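Side-chain contacts in similar to N-acetyltransferase (Staphylococcus aureus subsp. aureus, PDB 4MBU), which probably transfers the acetyl group of acetyl-coenzyme A to an amine substrate, as a member of the Gcn5-related N-acetyltransferases: residues A[103-106]-A[107-110]; A[45-48]-A[49-53]; A[19-22]-A[23-26]; A[91-94]-A[95-98]; A[130-133]-A[134-138]. All coordinates share one frame; numbering follows the deposited sequence.

Interaction 1. Residues A[103-106]-A[107-110]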
loop_
_atom_site.group_PDB
_atom_site.type_symbol
_atom_site.label_atom_id
_atom_site.label_comp_id
_atom_site.label_asym_id
_atom_site.label_seq_id
_atom_site.Cartn_x
_atom_site.Cartn_y
_atom_site.Cartn_z
ATOM N N LEU A 103 -16.327 14.042 0.304
ATOM C CA LEU A 103 -15.587 13.439 1.410
ATOM C C LEU A 103 -15.452 14.425 2.557
ATOM O O LEU A 103 -15.625 14.070 3.722
ATOM C CB LEU A 103 -14.197 12.979 0.951
ATOM C CG LEU A 103 -13.327 12.402 2.063
ATOM C CD1 LEU A 103 -14.070 11.314 2.842
ATOM C CD2 LEU A 103 -12.033 11.842 1.474
ATOM N N GLN A 104 -15.135 15.666 2.220
ATOM C CA GLN A 104 -15.033 16.721 3.229
ATOM C C GLN A 104 -16.332 16.811 4.032
ATOM O O GLN A 104 -16.321 16.835 5.278
ATOM C CB GLN A 104 -14.722 18.046 2.531
ATOM C CG GLN A 104 -14.593 19.240 3.447
ATOM C CD GLN A 104 -14.300 20.513 2.673
ATOM O OE1 GLN A 104 -14.739 20.675 1.529
ATOM N NE2 GLN A 104 -13.551 21.421 3.289
ATOM N N ARG A 105 -17.457 16.828 3.319
ATOM C CA ARG A 105 -18.754 16.923 3.990
ATOM C C ARG A 105 -19.054 15.694 4.864
ATOM O O ARG A 105 -19.543 15.821 5.997
ATOM C CB ARG A 105 -19.861 17.164 2.954
ATOM C CG ARG A 105 -21.251 17.351 3.542
ATOM C CD ARG A 105 -21.353 18.628 4.378
ATOM N NE ARG A 105 -22.680 18.769 4.976
ATOM C CZ ARG A 105 -23.038 18.232 6.141
ATOM N NH1 ARG A 105 -22.166 17.516 6.847
ATOM N NH2 ARG A 105 -24.274 18.407 6.604
ATOM N N LEU A 106 -18.726 14.511 4.349
ATOM C CA LEU A 106 -18.854 13.268 5.118
ATOM C C LEU A 106 -18.066 13.343 6.413
ATOM O O LEU A 106 -18.578 12.986 7.473
ATOM C CB LEU A 106 -18.359 12.058 4.315
ATOM C CG LEU A 106 -19.231 11.571 3.160
ATOM C CD1 LEU A 106 -18.505 10.453 2.376
ATOM C CD2 LEU A 106 -20.587 11.089 3.675
ATOM N N ILE A 107 -16.818 13.798 6.323
ATOM C CA ILE A 107 -15.967 13.900 7.506
ATOM C C ILE A 107 -16.560 14.874 8.526
ATOM O O ILE A 107 -16.628 14.551 9.713
ATOM C CB ILE A 107 -14.510 14.307 7.161
ATOM C CG1 ILE A 107 -13.831 13.215 6.339
ATOM C CG2 ILE A 107 -13.696 14.522 8.432
ATOM C CD1 ILE A 107 -12.420 13.575 5.930
ATOM N N VAL A 108 -16.997 16.053 8.081
ATOM C CA VAL A 108 -17.600 16.984 9.047
ATOM C C VAL A 108 -18.833 16.366 9.730
ATOM O O VAL A 108 -19.027 16.516 10.948
ATOM C CB VAL A 108 -17.907 18.417 8.470
ATOM C CG1 VAL A 108 -16.727 18.961 7.650
ATOM C CG2 VAL A 108 -19.187 18.440 7.652
ATOM N N GLU A 109 -19.648 15.647 8.963
ATOM C CA GLU A 109 -20.823 15.010 9.556
ATOM C C GLU A 109 -20.427 13.913 10.551
ATOM O O GLU A 109 -21.027 13.786 11.624
ATOM C CB GLU A 109 -21.723 14.430 8.464
ATOM C CG GLU A 109 -23.101 14.022 8.947
ATOM C CD GLU A 109 -24.012 15.216 9.216
ATOM O OE1 GLU A 109 -23.577 16.375 9.014
ATOM O OE2 GLU A 109 -25.173 14.993 9.627
ATOM N N ALA A 110 -19.409 13.132 10.193
ATOM C CA ALA A 110 -18.914 12.044 11.038
ATOM C C ALA A 110 -18.400 12.568 12.370
ATOM O O ALA A 110 -18.662 11.976 13.429
ATOM C CB ALA A 110 -17.812 11.280 10.321
#
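Arg-105 and Glu-109, one turn apart on helix 98-112, form the charged part of the contact. The end of the guanidinium closes on a single carboxylate oxygen: NH1 of Arg-105 lies 2.8 Å from OE1 of Glu-109, and NH2 of Arg-105 is 3.2 Å from that same OE1, through a more bent bond (N-H...O 135°). OE1 sits close to the guanidinium plane, yet the carboxylate is turned 55° against it, and both nitrogens reach OE1 from one face of the carboxylate. This is a one-atom grip rather than a flat two-oxygen pair. A bend at chi2 in each chain brings the two charged ends together.

Van der Waals packing adds two contacts. Three residues on from Arg-105, Val-108 CG2 comes obliquely to the guanidinium, 3.2 Å from Arg-105 NH1. Four residues apart, Leu-103 reaches Ile-107 through a methyl, with Leu-103 CD1 4.0 Å from Ile-107 CG1; its CG is swung away from its own backbone N (chi1 177°), which directs the branch toward Ile-107.

Backbone bonds complete the turn, running from the N-H groups of Ile-107, Val-108, Glu-109 and Ala-110 to the carbonyls four residues earlier.

The helix is the crossover of a beta-alpha-beta unit between strands 82-89 and 117-123. Leu-106 faces Ile-87, Ala-68 and Phe-56 of the sheet, while Leu-103 and Ile-107 pack on Phe-136 beyond helix 127-135.

Interaction 2. Residues A[45-48]-A[49-53]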
loop_
_atom_site.group_PDB
_atom_site.type_symbol
_atom_site.label_atom_id
_atom_site.label_comp_id
_atom_site.label_asym_id
_atom_site.label_seq_id
_atom_site.Cartn_x
_atom_site.Cartn_y
_atom_site.Cartn_z
ATOM N N PHE A 45 -33.003 4.393 0.454
ATOM C CA PHE A 45 -33.228 5.756 0.936
ATOM C C PHE A 45 -34.098 5.801 2.197
ATOM O O PHE A 45 -33.783 6.511 3.161
ATOM C CB PHE A 45 -33.860 6.610 -0.169
ATOM C CG PHE A 45 -34.120 8.034 0.235
ATOM C CD1 PHE A 45 -33.111 8.980 0.172
ATOM C CD2 PHE A 45 -35.379 8.434 0.656
ATOM C CE1 PHE A 45 -33.343 10.300 0.533
ATOM C CE2 PHE A 45 -35.618 9.750 1.017
ATOM C CZ PHE A 45 -34.596 10.682 0.957
ATOM N N GLU A 46 -35.188 5.041 2.190
ATOM C CA GLU A 46 -36.095 5.020 3.336
ATOM C C GLU A 46 -35.394 4.441 4.560
ATOM O O GLU A 46 -35.546 4.946 5.672
ATOM C CB GLU A 46 -37.365 4.224 3.012
ATOM C CG GLU A 46 -38.317 4.914 2.036
ATOM C CD GLU A 46 -39.571 4.091 1.765
ATOM O OE1 GLU A 46 -39.732 3.020 2.394
ATOM O OE2 GLU A 46 -40.395 4.515 0.925
ATOM N N THR A 47 -34.615 3.387 4.338
ATOM C CA THR A 47 -33.825 2.762 5.400
ATOM C C THR A 47 -32.788 3.725 5.998
ATOM O O THR A 47 -32.635 3.807 7.225
ATOM C CB THR A 47 -33.125 1.496 4.880
ATOM O OG1 THR A 47 -34.121 0.537 4.503
ATOM C CG2 THR A 47 -32.215 0.894 5.945
ATOM N N LYS A 48 -32.078 4.447 5.130
ATOM C CA LYS A 48 -31.123 5.465 5.577
ATOM C C LYS A 48 -31.847 6.540 6.383
ATOM O O LYS A 48 -31.313 7.050 7.366
ATOM C CB LYS A 48 -30.405 6.105 4.377
ATOM C CG LYS A 48 -29.353 5.218 3.703
ATOM C CD LYS A 48 -27.977 5.516 4.252
ATOM C CE LYS A 48 -26.932 4.516 3.778
ATOM N NZ LYS A 48 -25.651 4.748 4.526
ATOM N N GLN A 49 -33.061 6.884 5.963
ATOM C CA GLN A 49 -33.843 7.880 6.691
ATOM C C GLN A 49 -34.237 7.373 8.080
ATOM O O GLN A 49 -34.169 8.119 9.058
ATOM C CB GLN A 49 -35.083 8.312 5.897
ATOM C CG GLN A 49 -34.779 9.231 4.724
ATOM C CD GLN A 49 -35.957 10.117 4.346
ATOM O OE1 GLN A 49 -37.064 9.633 4.082
ATOM N NE2 GLN A 49 -35.724 11.427 4.324
ATOM N N ARG A 50 -34.639 6.109 8.164
ATOM C CA ARG A 50 -34.999 5.510 9.447
ATOM C C ARG A 50 -33.785 5.443 10.380
ATOM O O ARG A 50 -33.901 5.675 11.583
ATOM C CB ARG A 50 -35.579 4.102 9.254
ATOM C CG ARG A 50 -36.873 4.027 8.455
ATOM C CD ARG A 50 -37.544 2.666 8.639
ATOM N NE ARG A 50 -36.596 1.560 8.515
ATOM C CZ ARG A 50 -36.413 0.845 7.406
ATOM N NH1 ARG A 50 -37.117 1.116 6.313
ATOM N NH2 ARG A 50 -35.524 -0.142 7.393
ATOM N N ASN A 51 -32.623 5.131 9.816
ATOM C CA ASN A 51 -31.412 4.956 10.606
ATOM C C ASN A 51 -30.650 6.248 10.886
ATOM O O ASN A 51 -29.582 6.214 11.484
ATOM C CB ASN A 51 -30.490 3.938 9.929
ATOM C CG ASN A 51 -31.068 2.531 9.940
ATOM O OD1 ASN A 51 -31.927 2.215 10.757
ATOM N ND2 ASN A 51 -30.595 1.681 9.029
ATOM N N HIS A 52 -31.201 7.379 10.451
ATOM C CA HIS A 52 -30.520 8.672 10.562
ATOM C C HIS A 52 -29.086 8.652 10.010
ATOM O O HIS A 52 -28.168 9.238 10.588
ATOM C CB HIS A 52 -30.565 9.199 12.005
ATOM C CG HIS A 52 -31.943 9.517 12.485
ATOM N ND1 HIS A 52 -32.714 8.619 13.203
ATOM C CD2 HIS A 52 -32.712 10.624 12.340
ATOM C CE1 HIS A 52 -33.878 9.163 13.483
ATOM N NE2 HIS A 52 -33.905 10.384 12.968
ATOM N N GLU A 53 -28.899 7.971 8.885
ATOM C CA GLU A 53 -27.621 7.992 8.196
ATOM C C GLU A 53 -27.713 9.030 7.086
ATOM O O GLU A 53 -28.710 9.096 6.373
ATOM C CB GLU A 53 -27.290 6.598 7.641
ATOM C CG GLU A 53 -27.165 5.533 8.734
ATOM C CD GLU A 53 -26.965 4.120 8.202
ATOM O OE1 GLU A 53 -27.009 3.907 6.970
ATOM O OE2 GLU A 53 -26.758 3.207 9.032
#
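The ring of Phe-45 takes the side chain of Gln-49 over one face. Gln-49 CG stands 4.2 Å from the ring centroid, a CH-pi contact displaced toward the rim, and the amide continues past the CE2-CZ side of the ring with Gln-49 CD 3.4 Å from Phe-45 CE2. Ring and amide planes are inclined by 34°, so this is a leaning approach and not a parallel stack. The guanidinium of Arg-50 is covered on one face by the backbone CA of Thr-47, again toward its rim; the bend at chi3 (-46°) folds the arginine back along the helix surface to get there. The neighbouring hydroxyl, Thr-47 OG1, is hydrogen-bonded to the carbonyl O of Ala-43, one turn earlier.

Here helix 38-50 of the GNAT fold ends in a Schellman motif. His-52 has positive phi, and the chain reverses through a bond from Glu-53 N to Lys-48 O (3.0 Å) and a weak one from His-52 N to Gln-49 O (3.4 Å).

The reversal places Glu-53 beside Lys-48, and the two side chains cross at about a right angle. Lys-48 NZ makes a salt bridge of 2.9 Å to Glu-53 OE1, met on the anti side of the carboxylate and 34° out of its plane. The same NZ also bonds to Thr-69 OG1 of strand 63-72, so the ammonium ties the helix end to the sheet. Methylene packing accompanies the ion pair, with Lys-48 CD 3.6 Å from Glu-53 CB.

Interaction 3. Residues A[19-22]-A[23-26]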
loop_
_atom_site.group_PDB
_atom_site.type_symbol
_atom_site.label_atom_id
_atom_site.label_comp_id
_atom_site.label_asym_id
_atom_site.label_seq_id
_atom_site.Cartn_x
_atom_site.Cartn_y
_atom_site.Cartn_z
ATOM N N ILE A 19 -26.167 6.910 -11.588
ATOM C CA ILE A 19 -24.754 6.994 -11.248
ATOM C C ILE A 19 -24.312 5.626 -10.721
ATOM O O ILE A 19 -23.353 5.031 -11.232
ATOM C CB ILE A 19 -24.488 8.113 -10.204
ATOM C CG1 ILE A 19 -24.866 9.483 -10.774
ATOM C CG2 ILE A 19 -23.035 8.120 -9.777
ATOM C CD1 ILE A 19 -24.674 10.633 -9.762
ATOM N N TYR A 20 -25.083 5.094 -9.770
ATOM C CA TYR A 20 -24.733 3.841 -9.112
ATOM C C TYR A 20 -24.660 2.751 -10.157
ATOM O O TYR A 20 -23.678 2.012 -10.217
ATOM C CB TYR A 20 -25.773 3.490 -8.050
ATOM C CG TYR A 20 -25.403 2.351 -7.114
ATOM C CD1 TYR A 20 -24.414 2.506 -6.148
ATOM C CD2 TYR A 20 -26.086 1.139 -7.160
ATOM C CE1 TYR A 20 -24.105 1.469 -5.264
ATOM C CE2 TYR A 20 -25.793 0.109 -6.292
ATOM C CZ TYR A 20 -24.798 0.276 -5.348
ATOM O OH TYR A 20 -24.517 -0.755 -4.488
ATOM N N ASN A 21 -25.669 2.688 -11.022
ATOM C CA ASN A 21 -25.705 1.589 -11.980
ATOM C C ASN A 21 -24.565 1.677 -12.981
ATOM O O ASN A 21 -24.036 0.647 -13.404
ATOM C CB ASN A 21 -27.062 1.487 -12.682
ATOM C CG ASN A 21 -28.093 0.769 -11.840
ATOM O OD1 ASN A 21 -27.745 0.023 -10.920
ATOM N ND2 ASN A 21 -29.372 0.980 -12.155
ATOM N N ASP A 22 -24.152 2.901 -13.319
ATOM C CA ASP A 22 -23.033 3.061 -14.240
ATOM C C ASP A 22 -21.825 2.392 -13.586
ATOM O O ASP A 22 -21.110 1.593 -14.208
ATOM C CB ASP A 22 -22.759 4.543 -14.499
ATOM C CG ASP A 22 -22.219 4.805 -15.895
ATOM O OD1 ASP A 22 -22.741 4.205 -16.861
ATOM O OD2 ASP A 22 -21.278 5.616 -16.032
ATOM N N ALA A 23 -21.665 2.656 -12.293
ATOM C CA ALA A 23 -20.523 2.142 -11.558
ATOM C C ALA A 23 -20.589 0.619 -11.514
ATOM O O ALA A 23 -19.553 -0.063 -11.558
ATOM C CB ALA A 23 -20.485 2.739 -10.162
ATOM N N ILE A 24 -21.805 0.077 -11.467
ATOM C CA ILE A 24 -21.938 -1.372 -11.385
ATOM C C ILE A 24 -21.539 -1.960 -12.724
ATOM O O ILE A 24 -20.833 -2.974 -12.784
ATOM C CB ILE A 24 -23.364 -1.799 -11.027
ATOM C CG1 ILE A 24 -23.595 -1.644 -9.526
ATOM C CG2 ILE A 24 -23.620 -3.238 -11.427
ATOM C CD1 ILE A 24 -25.059 -1.827 -9.139
ATOM N N ILE A 25 -21.945 -1.296 -13.802
ATOM C CA ILE A 25 -21.768 -1.891 -15.123
ATOM C C ILE A 25 -20.316 -1.812 -15.601
ATOM O O ILE A 25 -19.814 -2.738 -16.231
ATOM C CB ILE A 25 -22.745 -1.271 -16.167
ATOM C CG1 ILE A 25 -24.197 -1.516 -15.747
ATOM C CG2 ILE A 25 -22.509 -1.851 -17.559
ATOM C CD1 ILE A 25 -24.567 -2.991 -15.654
ATOM N N ASN A 26 -19.627 -0.725 -15.269
ATOM C CA ASN A 26 -18.329 -0.452 -15.886
ATOM C C ASN A 26 -17.098 -0.523 -14.992
ATOM O O ASN A 26 -15.975 -0.523 -15.487
ATOM C CB ASN A 26 -18.363 0.925 -16.552
ATOM C CG ASN A 26 -19.374 0.990 -17.663
ATOM O OD1 ASN A 26 -20.391 1.681 -17.551
ATOM N ND2 ASN A 26 -19.115 0.245 -18.746
#
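Four successive bonds link the N-H groups of Ala-23, Ile-24, Ile-25 and Asn-26 to the carbonyls of Ile-19, Tyr-20, Asn-21 and Asp-22, the regular alpha-helical pattern at 2.9 to 3.1 Å between N and O. They form the last turns of helix 13-26, the first helix of the GNAT fold in this chain.

The main side-chain contact is between Tyr-20 and Ile-24. The delta methyl of the isoleucine comes up obliquely to one side of the phenol ring, with Ile-24 CD1 3.5 Å from Tyr-20 CE2 and 3.7 Å from Tyr-20 CD2. Its extended chain (chi2 170°) carries that methyl outward to the ring. Asn-21 lies alongside the same isoleucine and meets it with OD1, 3.7 Å from Ile-24 CD1; this oxygen accepts its hydrogen bond from the backbone N of Gln-36.

Beyond the helix, the Tyr-20 ring is held by a cation-pi contact with Arg-41 and an edge-to-face contact with Tyr-88, and it also packs on Trp-76 of the second subunit.

On another side of the helix Asp-22 and Asn-26 turn their flat ends 72° apart, and two acceptor oxygens face each other, Asp-22 OD1 lying 3.5 Å from Asn-26 OD1.

Interaction 4. Residues A[91-94]-A[95-98]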
loop_
_atom_site.group_PDB
_atom_site.type_symbol
_atom_site.label_atom_id
_atom_site.label_comp_id
_atom_site.label_asym_id
_atom_site.label_seq_id
_atom_site.Cartn_x
_atom_site.Cartn_y
_atom_site.Cartn_z
ATOM N N ALA A 91 -19.480 9.843 -14.206
ATOM C CA ALA A 91 -18.276 9.717 -15.030
ATOM C C ALA A 91 -18.088 10.899 -15.985
ATOM O O ALA A 91 -16.986 11.149 -16.466
ATOM C CB ALA A 91 -18.281 8.386 -15.789
ATOM N N SER A 92 -19.162 11.626 -16.263
ATOM C CA SER A 92 -19.064 12.812 -17.110
ATOM C C SER A 92 -18.612 14.009 -16.296
ATOM O O SER A 92 -18.348 15.072 -16.844
ATOM C CB SER A 92 -20.419 13.130 -17.736
ATOM O OG SER A 92 -21.375 13.440 -16.736
ATOM N N ALA A 93 -18.530 13.835 -14.980
ATOM C CA ALA A 93 -18.278 14.957 -14.078
ATOM C C ALA A 93 -16.992 14.796 -13.260
ATOM O O ALA A 93 -16.859 15.394 -12.187
ATOM C CB ALA A 93 -19.479 15.168 -13.156
ATOM N N ARG A 94 -16.047 14.005 -13.768
ATOM C CA ARG A 94 -14.807 13.739 -13.037
ATOM C C ARG A 94 -13.827 14.889 -13.225
ATOM O O ARG A 94 -13.939 15.648 -14.187
ATOM C CB ARG A 94 -14.167 12.434 -13.512
ATOM C CG ARG A 94 -15.097 11.230 -13.522
ATOM C CD ARG A 94 -15.558 10.833 -12.129
ATOM N NE ARG A 94 -14.447 10.525 -11.229
ATOM C CZ ARG A 94 -13.696 9.427 -11.306
ATOM N NH1 ARG A 94 -13.914 8.525 -12.259
ATOM N NH2 ARG A 94 -12.711 9.238 -10.436
ATOM N N GLY A 95 -12.878 15.025 -12.300
ATOM C CA GLY A 95 -11.866 16.066 -12.401
ATOM C C GLY A 95 -12.327 17.429 -11.906
ATOM O O GLY A 95 -11.596 18.416 -12.023
ATOM N N LYS A 96 -13.530 17.486 -11.340
ATOM C CA LYS A 96 -14.085 18.750 -10.864
ATOM C C LYS A 96 -13.949 18.940 -9.346
ATOM O O LYS A 96 -14.411 19.945 -8.800
ATOM C CB LYS A 96 -15.555 18.865 -11.276
ATOM C CG LYS A 96 -15.787 18.682 -12.765
ATOM C CD LYS A 96 -17.223 19.007 -13.149
ATOM C CE LYS A 96 -17.545 20.448 -12.808
ATOM N NZ LYS A 96 -18.813 20.898 -13.432
ATOM N N GLY A 97 -13.319 17.981 -8.671
ATOM C CA GLY A 97 -13.172 18.048 -7.222
ATOM C C GLY A 97 -14.454 17.725 -6.465
ATOM O O GLY A 97 -14.617 18.100 -5.296
ATOM N N ILE A 98 -15.357 17.000 -7.121
ATOM C CA ILE A 98 -16.641 16.645 -6.513
ATOM C C ILE A 98 -16.478 15.580 -5.415
ATOM O O ILE A 98 -17.080 15.682 -4.337
ATOM C CB ILE A 98 -17.635 16.173 -7.586
ATOM C CG1 ILE A 98 -18.011 17.347 -8.493
ATOM C CG2 ILE A 98 -18.902 15.604 -6.954
ATOM C CD1 ILE A 98 -18.692 16.905 -9.763
HETATM O O HOH W 1 -15.148 15.631 -10.117
#
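Ala-93 and Ile-98 meet through methyl groups, Ala-93 CB lying 3.9 Å from Ile-98 CD1, across the loop that joins strand 82-89 to helix 98-112. Arg-94 and Gly-97 fit the R-x-x-G-x-G/A signature of GNAT motif A, a loop that in relatives binds the pyrophosphate of acetyl-coenzyme A, and it probably does so here.

A water sits inside the bend. It donates to Ala-93 O (2.7 Å) and accepts from Lys-96 N (2.7 Å), with a weak further bond from Ile-98 N (3.3 Å), so one molecule bridges the middle of the loop to Lys-96 and, weakly, to the first residue of the helix. Over the same carbonyl runs the lysine chain, with Lys-96 CG 3.5 Å from Ala-93 O.

Gly-95 and Gly-97 both have positive phi, a region that favours glycine, and Gly-97 is the N-cap residue of helix 98-112.

Further out, Leu-65 of strand 63-72 packs on Ala-93 and Ile-98, and Val-89 also touches the isoleucine. Lys-96 NZ forms a salt bridge with Glu-60 OE2. The extended Ile-98 side chain (chi2 165°) carries its CD1 close to the loop backbone, 3.4 Å from Ala-93 O.

Interaction 5. Residues A[130-133]-A[134-138]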
loop_
_atom_site.group_PDB
_atom_site.type_symbol
_atom_site.label_atom_id
_atom_site.label_comp_id
_atom_site.label_asym_id
_atom_site.label_seq_id
_atom_site.Cartn_x
_atom_site.Cartn_y
_atom_site.Cartn_z
ATOM N N ILE A 130 -7.761 6.323 -3.895
ATOM C CA ILE A 130 -6.685 6.167 -2.920
ATOM C C ILE A 130 -5.949 7.482 -2.704
ATOM O O ILE A 130 -5.707 7.891 -1.564
ATOM C CB ILE A 130 -5.695 5.076 -3.360
ATOM C CG1 ILE A 130 -6.365 3.694 -3.272
ATOM C CG2 ILE A 130 -4.415 5.144 -2.522
ATOM C CD1 ILE A 130 -5.570 2.568 -3.959
ATOM N N LYS A 131 -5.590 8.147 -3.797
ATOM C CA LYS A 131 -4.930 9.450 -3.706
ATOM C C LYS A 131 -5.788 10.476 -2.953
ATOM O O LYS A 131 -5.282 11.264 -2.135
ATOM C CB LYS A 131 -4.595 9.965 -5.109
ATOM C CG LYS A 131 -4.110 11.400 -5.129
ATOM C CD LYS A 131 -4.014 11.947 -6.554
ATOM C CE LYS A 131 -2.876 12.953 -6.663
ATOM N NZ LYS A 131 -1.585 12.336 -6.244
ATOM N N LEU A 132 -7.091 10.466 -3.228
ATOM C CA LEU A 132 -8.014 11.399 -2.562
ATOM C C LEU A 132 -8.062 11.129 -1.067
ATOM O O LEU A 132 -8.126 12.043 -0.241
ATOM C CB LEU A 132 -9.418 11.256 -3.151
ATOM C CG LEU A 132 -10.484 12.077 -2.430
ATOM C CD1 LEU A 132 -10.252 13.556 -2.664
ATOM C CD2 LEU A 132 -11.875 11.665 -2.869
ATOM N N HIS A 133 -8.032 9.859 -0.706
ATOM C CA HIS A 133 -8.127 9.535 0.706
ATOM C C HIS A 133 -6.845 9.854 1.452
ATOM O O HIS A 133 -6.881 10.369 2.578
ATOM C CB HIS A 133 -8.584 8.089 0.892
ATOM C CG HIS A 133 -10.060 7.928 0.732
ATOM N ND1 HIS A 133 -10.677 7.907 -0.503
ATOM C CD2 HIS A 133 -11.051 7.849 1.649
ATOM C CE1 HIS A 133 -11.982 7.782 -0.333
ATOM N NE2 HIS A 133 -12.234 7.749 0.963
ATOM N N GLN A 134 -5.712 9.564 0.817
ATOM C CA GLN A 134 -4.426 9.954 1.377
ATOM C C GLN A 134 -4.390 11.460 1.603
ATOM O O GLN A 134 -3.867 11.920 2.618
ATOM C CB GLN A 134 -3.284 9.535 0.444
ATOM C CG GLN A 134 -3.059 8.024 0.364
ATOM C CD GLN A 134 -1.884 7.679 -0.533
ATOM O OE1 GLN A 134 -1.799 8.165 -1.662
ATOM N NE2 GLN A 134 -0.969 6.846 -0.034
ATOM N N LYS A 135 -4.941 12.225 0.656
ATOM C CA LYS A 135 -4.992 13.685 0.804
ATOM C C LYS A 135 -5.696 14.105 2.094
ATOM O O LYS A 135 -5.285 15.065 2.739
ATOM C CB LYS A 135 -5.672 14.348 -0.405
ATOM C CG LYS A 135 -5.586 15.880 -0.397
ATOM C CD LYS A 135 -6.295 16.528 -1.602
ATOM C CE LYS A 135 -7.799 16.667 -1.370
ATOM N NZ LYS A 135 -8.495 17.558 -2.360
ATOM N N PHE A 136 -6.743 13.376 2.479
ATOM C CA PHE A 136 -7.481 13.682 3.707
ATOM C C PHE A 136 -6.935 12.915 4.911
ATOM O O PHE A 136 -7.622 12.767 5.924
ATOM C CB PHE A 136 -8.974 13.386 3.518
ATOM C CG PHE A 136 -9.703 14.450 2.742
ATOM C CD1 PHE A 136 -10.372 15.468 3.403
ATOM C CD2 PHE A 136 -9.695 14.451 1.357
ATOM C CE1 PHE A 136 -11.031 16.456 2.695
ATOM C CE2 PHE A 136 -10.354 15.434 0.648
ATOM C CZ PHE A 136 -11.024 16.436 1.318
ATOM N N ASN A 137 -5.709 12.413 4.782
ATOM C CA ASN A 137 -5.006 11.766 5.889
ATOM C C ASN A 137 -5.599 10.431 6.375
ATOM O O ASN A 137 -5.456 10.064 7.548
ATOM C CB ASN A 137 -4.822 12.762 7.039
ATOM C CG ASN A 137 -4.062 14.009 6.604
ATOM O OD1 ASN A 137 -3.015 13.916 5.948
ATOM N ND2 ASN A 137 -4.597 15.183 6.950
ATOM N N PHE A 138 -6.267 9.711 5.474
ATOM C CA PHE A 138 -6.589 8.307 5.724
ATOM C C PHE A 138 -5.282 7.521 5.656
ATOM O O PHE A 138 -4.418 7.846 4.839
ATOM C CB PHE A 138 -7.553 7.781 4.658
ATOM C CG PHE A 138 -8.986 8.172 4.880
ATOM C CD1 PHE A 138 -9.391 9.499 4.752
ATOM C CD2 PHE A 138 -9.944 7.207 5.181
ATOM C CE1 PHE A 138 -10.719 9.849 4.941
ATOM C CE2 PHE A 138 -11.273 7.554 5.368
ATOM C CZ PHE A 138 -11.662 8.875 5.254
#
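A Schellman motif closes helix 127-135, and His-133 and Phe-138 are packed across it. Asn-137 adopts positive phi, and the chain turns back through Phe-138 N to His-133 O (3.0 Å) and Asn-137 N to Gln-134 O (2.9 Å). Phe-136 N adds only weak bonds to Leu-132 O and His-133 O.

The reversal sets the two rings edge to face. His-133 points its CD2 corner at the middle of the Phe-138 ring, 3.5 Å above the plane; the centroids are 4.7 Å apart and the planes meet at 82°. Both nitrogens of the imidazole have partners that hold its rotation: ND1 bonds to Ser-129 O and NE2 to His-85 NE2 of strand 82-89.

On another flank, Leu-132 and Phe-136 lie side by side, with Leu-132 CD1 3.8 Å from Phe-136 CE2. Leu-132 O lies at the edge of that ring, 3.3 Å from Phe-136 CD2. Gln-134 runs alongside Ile-130 and ends in its NE2, which bonds to His-140 O of the third subunit and to a bound phosphate ion, probably from the crystallisation liquor.

A helix stopped by a positive-phi residue, its next side chain folded back on the last turn, is the classic Schellman ending; here it leads the chain from helix 127-135 into strand 139-150 of the GNAT sheet.

Along the chain the contacts come in the order 3, 2, 4, 1 and 5, all in one GNAT fold built on a mixed sheet. Interactions 3 and 2 lie on successive helices, 13-26 and 38-50, with centres about 22 Å apart. Interaction 4 leads into the helix that carries interaction 1, about 18 Å away between centres. Interactions 1 and 5 touch, Leu-103 CD2 approaching Phe-136 CD2 at 3.5 Å, which joins helix 98-112 to the end of helix 127-135. Interaction 3 only brushes interaction 4, through Asp-22 and Ala-91. Interactions 4, 1 and 5 thus gather on one beta-alpha-beta unit and the helix beside it, near the probable cofactor loop, while interaction 2 lies apart, about 27 Å from interactions 4 and 5 between centres.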